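Local coordinates for 450aa long hypothetical fmu protein (Pyrococcus horikoshii, PDB 2YXL) that probably methylates cytosine in RNA at the C5 position, using S-adenosyl-L-methionine as methyl donor, as do its relatives of the RsmB/NOP family, at residues N146-E149 with E150-K154; S343-I346 with G347-E351. All coordinates share one frame; numbering follows the deposited sequence.

Interaction 1 (N146-E149 with E150-K154); sequences NELE and ELEWK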
# COMPACT_ATOMS: atom_id res chain seq x y z
N ASN A 146 0.47 -26.44 -17.14
CA ASN A 146 0.09 -25.47 -18.16
C ASN A 146 1.19 -24.47 -18.49
O ASN A 146 2.05 -24.18 -17.65
CB ASN A 146 -1.17 -24.70 -17.74
CG ASN A 146 -2.37 -25.60 -17.53
OD1 ASN A 146 -2.61 -26.54 -18.29
ND2 ASN A 146 -3.16 -25.30 -16.50
N GLU A 147 1.14 -23.94 -19.70
CA GLU A 147 1.99 -22.83 -20.10
C GLU A 147 1.55 -21.58 -19.34
O GLU A 147 2.35 -20.68 -19.07
CB GLU A 147 1.90 -22.61 -21.61
CG GLU A 147 3.14 -22.01 -22.24
CD GLU A 147 3.28 -22.34 -23.72
OE1 GLU A 147 2.68 -23.34 -24.17
OE2 GLU A 147 3.99 -21.60 -24.43
N LEU A 148 0.26 -21.54 -18.99
CA LEU A 148 -0.32 -20.48 -18.17
C LEU A 148 0.15 -20.58 -16.72
O LEU A 148 0.51 -19.57 -16.11
CB LEU A 148 -1.86 -20.53 -18.24
CG LEU A 148 -2.69 -19.53 -17.43
CD1 LEU A 148 -3.90 -19.08 -18.23
CD2 LEU A 148 -3.12 -20.12 -16.08
N GLU A 149 0.14 -21.80 -16.17
CA GLU A 149 0.61 -22.03 -14.80
C GLU A 149 2.11 -21.78 -14.65
O GLU A 149 2.56 -21.27 -13.62
CB GLU A 149 0.26 -23.45 -14.33
CG GLU A 149 -1.22 -23.66 -14.02
CD GLU A 149 -1.49 -24.91 -13.20
OE1 GLU A 149 -0.93 -25.98 -13.52
OE2 GLU A 149 -2.28 -24.82 -12.24
N GLU A 150 2.87 -22.11 -15.69
CA GLU A 150 4.30 -21.84 -15.74
C GLU A 150 4.57 -20.34 -15.75
O GLU A 150 5.48 -19.86 -15.08
CB GLU A 150 4.92 -22.50 -16.97
CG GLU A 150 6.41 -22.82 -16.85
CD GLU A 150 6.68 -24.10 -16.07
OE1 GLU A 150 7.18 -25.07 -16.68
OE2 GLU A 150 6.40 -24.14 -14.85
N LEU A 151 3.75 -19.61 -16.51
CA LEU A 151 3.83 -18.15 -16.60
C LEU A 151 3.50 -17.49 -15.26
O LEU A 151 4.21 -16.58 -14.82
CB LEU A 151 2.89 -17.64 -17.69
CG LEU A 151 2.64 -16.14 -17.86
CD1 LEU A 151 3.79 -15.46 -18.61
CD2 LEU A 151 1.32 -15.90 -18.57
N GLU A 152 2.43 -17.95 -14.62
CA GLU A 152 1.98 -17.40 -13.34
C GLU A 152 3.02 -17.60 -12.23
O GLU A 152 3.13 -16.77 -11.34
CB GLU A 152 0.64 -18.00 -12.92
CG GLU A 152 -0.56 -17.50 -13.71
CD GLU A 152 -1.89 -17.92 -13.12
OE1 GLU A 152 -2.87 -17.16 -13.26
OE2 GLU A 152 -1.97 -19.02 -12.52
N TRP A 153 3.76 -18.71 -12.30
CA TRP A 153 4.81 -19.00 -11.32
C TRP A 153 6.09 -18.18 -11.50
O TRP A 153 6.82 -17.97 -10.53
CB TRP A 153 5.13 -20.50 -11.30
CG TRP A 153 4.22 -21.29 -10.40
CD1 TRP A 153 3.20 -22.12 -10.78
CD2 TRP A 153 4.25 -21.33 -8.96
NE1 TRP A 153 2.60 -22.67 -9.67
CE2 TRP A 153 3.22 -22.20 -8.54
CE3 TRP A 153 5.05 -20.70 -7.99
CZ2 TRP A 153 2.97 -22.47 -7.19
CZ3 TRP A 153 4.80 -20.97 -6.65
CH2 TRP A 153 3.76 -21.85 -6.27
N LYS A 154 6.36 -17.73 -12.72
CA LYS A 154 7.55 -16.90 -12.96
C LYS A 154 7.37 -15.46 -12.49
O LYS A 154 8.29 -14.88 -11.92
CB LYS A 154 7.97 -16.93 -14.43
CG LYS A 154 8.95 -18.05 -14.77
CD LYS A 154 9.81 -17.70 -15.98
CE LYS A 154 10.90 -18.74 -16.21
NZ LYS A 154 11.80 -18.39 -17.34

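Interaction 2 (S343-I346 with G347-E351); sequences SGTI and GKNPE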
# COMPACT_ATOMS: atom_id res chain seq x y z
N SER A 343 -3.02 -0.86 -7.95
CA SER A 343 -2.20 -1.80 -8.72
C SER A 343 -0.71 -1.44 -8.75
O SER A 343 0.15 -2.31 -8.86
CB SER A 343 -2.72 -1.93 -10.15
OG SER A 343 -2.77 -0.66 -10.78
N GLY A 344 -0.41 -0.15 -8.64
CA GLY A 344 0.96 0.32 -8.58
C GLY A 344 1.67 0.04 -7.27
O GLY A 344 2.88 0.23 -7.16
N THR A 345 0.91 -0.42 -6.27
CA THR A 345 1.46 -0.68 -4.94
C THR A 345 1.70 -2.17 -4.65
O THR A 345 1.93 -2.55 -3.50
CB THR A 345 0.60 -0.03 -3.82
OG1 THR A 345 -0.65 -0.71 -3.71
CG2 THR A 345 0.35 1.44 -4.11
N ILE A 346 1.67 -3.00 -5.69
CA ILE A 346 1.79 -4.45 -5.51
C ILE A 346 3.18 -4.95 -5.06
O ILE A 346 3.35 -6.13 -4.72
CB ILE A 346 1.27 -5.28 -6.72
CG1 ILE A 346 2.06 -4.97 -8.00
CG2 ILE A 346 -0.24 -5.08 -6.90
CD1 ILE A 346 1.92 -6.05 -9.07
N GLY A 347 4.17 -4.06 -5.05
CA GLY A 347 5.47 -4.36 -4.46
C GLY A 347 5.45 -4.14 -2.96
O GLY A 347 6.09 -4.87 -2.21
N LYS A 348 4.69 -3.13 -2.54
CA LYS A 348 4.56 -2.76 -1.13
C LYS A 348 3.51 -3.61 -0.41
O LYS A 348 3.75 -4.06 0.71
CB LYS A 348 4.22 -1.26 -1.03
CG LYS A 348 4.14 -0.71 0.38
CD LYS A 348 3.50 0.68 0.38
CE LYS A 348 3.46 1.27 1.79
NZ LYS A 348 3.18 2.73 1.75
N ASN A 349 2.36 -3.80 -1.04
CA ASN A 349 1.31 -4.69 -0.52
C ASN A 349 1.08 -5.82 -1.51
O ASN A 349 0.13 -5.77 -2.31
CB ASN A 349 0.01 -3.94 -0.27
CG ASN A 349 0.18 -2.73 0.62
OD1 ASN A 349 0.45 -2.86 1.82
ND2 ASN A 349 0.01 -1.55 0.05
N PRO A 350 1.93 -6.85 -1.47
CA PRO A 350 1.98 -7.85 -2.54
C PRO A 350 0.67 -8.61 -2.77
O PRO A 350 0.37 -8.98 -3.90
CB PRO A 350 3.09 -8.80 -2.07
CG PRO A 350 3.91 -8.00 -1.12
CD PRO A 350 2.91 -7.15 -0.41
N GLU A 351 -0.11 -8.81 -1.71
CA GLU A 351 -1.35 -9.60 -1.81
C GLU A 351 -2.43 -8.96 -2.70
O GLU A 351 -3.32 -9.66 -3.19
CB GLU A 351 -1.92 -9.93 -0.42
CG GLU A 351 -2.59 -8.78 0.32
CD GLU A 351 -1.63 -7.93 1.14
OE1 GLU A 351 -0.43 -7.84 0.80
OE2 GLU A 351 -2.10 -7.35 2.14
O HOH W 1 4.68 -1.38 -5.66

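Interaction 1 (N146-E149 with E150-K154)
Glu-150 N reaches back to Asn-146 O, 3.0 Å away, and so opens the run of i to i+4 bonds in helix 147-155. Asn-146 occupies the N-cap position, yet its contribution comes from the backbone: the carbonyl receives the amide, while the side chain makes no capping bond. The next three amides repeat the pattern, Leu-151 N going to Glu-147 O, Glu-152 N to Leu-148 O at 2.9 Å, and Trp-153 N to Glu-149 O. Of the four, the bond from Glu-152 is the straightest, at 158° about the hydrogen. Each of these carbonyls therefore has an amide donor one turn on.

Side chains add a second layer to the backbone bonding. Leu-148 and Glu-152 project to the same side of the helix from successive turns; CD2 of Leu-148 comes over the flat face of the Glu-152 carboxylate, 3.9 Å from CD. With CG anti to its own carbonyl carbon (chi1 -73°) and the chain extended beyond, Glu-152 carries its CG past Leu-148 O and its OE1 to the backbone N of Ser-159. That amide stands at the start of helix 159-169, whose N-terminal end would probably stabilise the negative charge of this buried glutamate. Glu-149 OE2, 5.8 Å from Glu-152 OE2, is a like charge that may be weakly felt at this range, the two groups not being in contact. Elsewhere the helix rests on its neighbours, Leu-151 against Ile-162 of helix 159-169 and Trp-153 against Leu-66 of helix 47-75. The indole also turns an edge to the carbonyl that receives its own amide: Glu-149 O lies near the ring plane, 3.0 Å from Trp-153 CD1.

Interaction 2 (S343-I346 with G347-E351)
An α-turn in the loop between strand 331-337 and helix 352-355 is closed by Thr-345 O, which receives Asn-349 N at 2.8 Å. The bond is almost straight, 177° at the hydrogen, the amide approaching the oxygen nearly head-on. Lys-348 N reaches the same oxygen through a weak bond, bent to 127°. A water bridges the preceding corner, donating a hydrogen bond to Gly-344 O and accepting one from Gly-347 N, each 2.8 Å from it. In this Rossmann-like methyltransferase domain the turn lies beside the predicted nucleophile, Cys-390, which the Thr-345 side chain touches. Thr-345 and Asn-349 run side by side, OG1 being 3.9 Å from ND2; their polar ends are held from outside, OG1 by Ser-342 O and Asn-349 OD1 by Gln-32. The extended chain of Lys-348, its CG anti to the backbone N (chi1 -176°), carries NZ to a salt bridge with Glu-245. The carbonyl after that of Thr-345, Ile-346 O, meets Pro-350 CA at 3.1 Å in a CA-H...O contact and also accepts a hydrogen bond from NH1 of Arg-353.

In the fold
Interactions 1 and 2 do not touch: their centres are 20 Å apart and their nearest atoms about 11 Å. Helix 47-75 nevertheless meets both, at Leu-66 and Lys-69 for 146-154 and at Tyr-58, Met-61 and Lys-62 for 343-351. Interaction 1 lies at the protein surface, remote from the cofactor pocket and Cys-390, whereas interaction 2 lies next to the predicted nucleophile. There the side chain of Thr-345 is about 4 Å from that of Cys-390 and about 9 Å from the bound sinefungin. The pair illustrates local backbone bonding in two settings, a regular helix at the periphery and a loop, begun by a short 3-10 segment, beside the probable reaction centre.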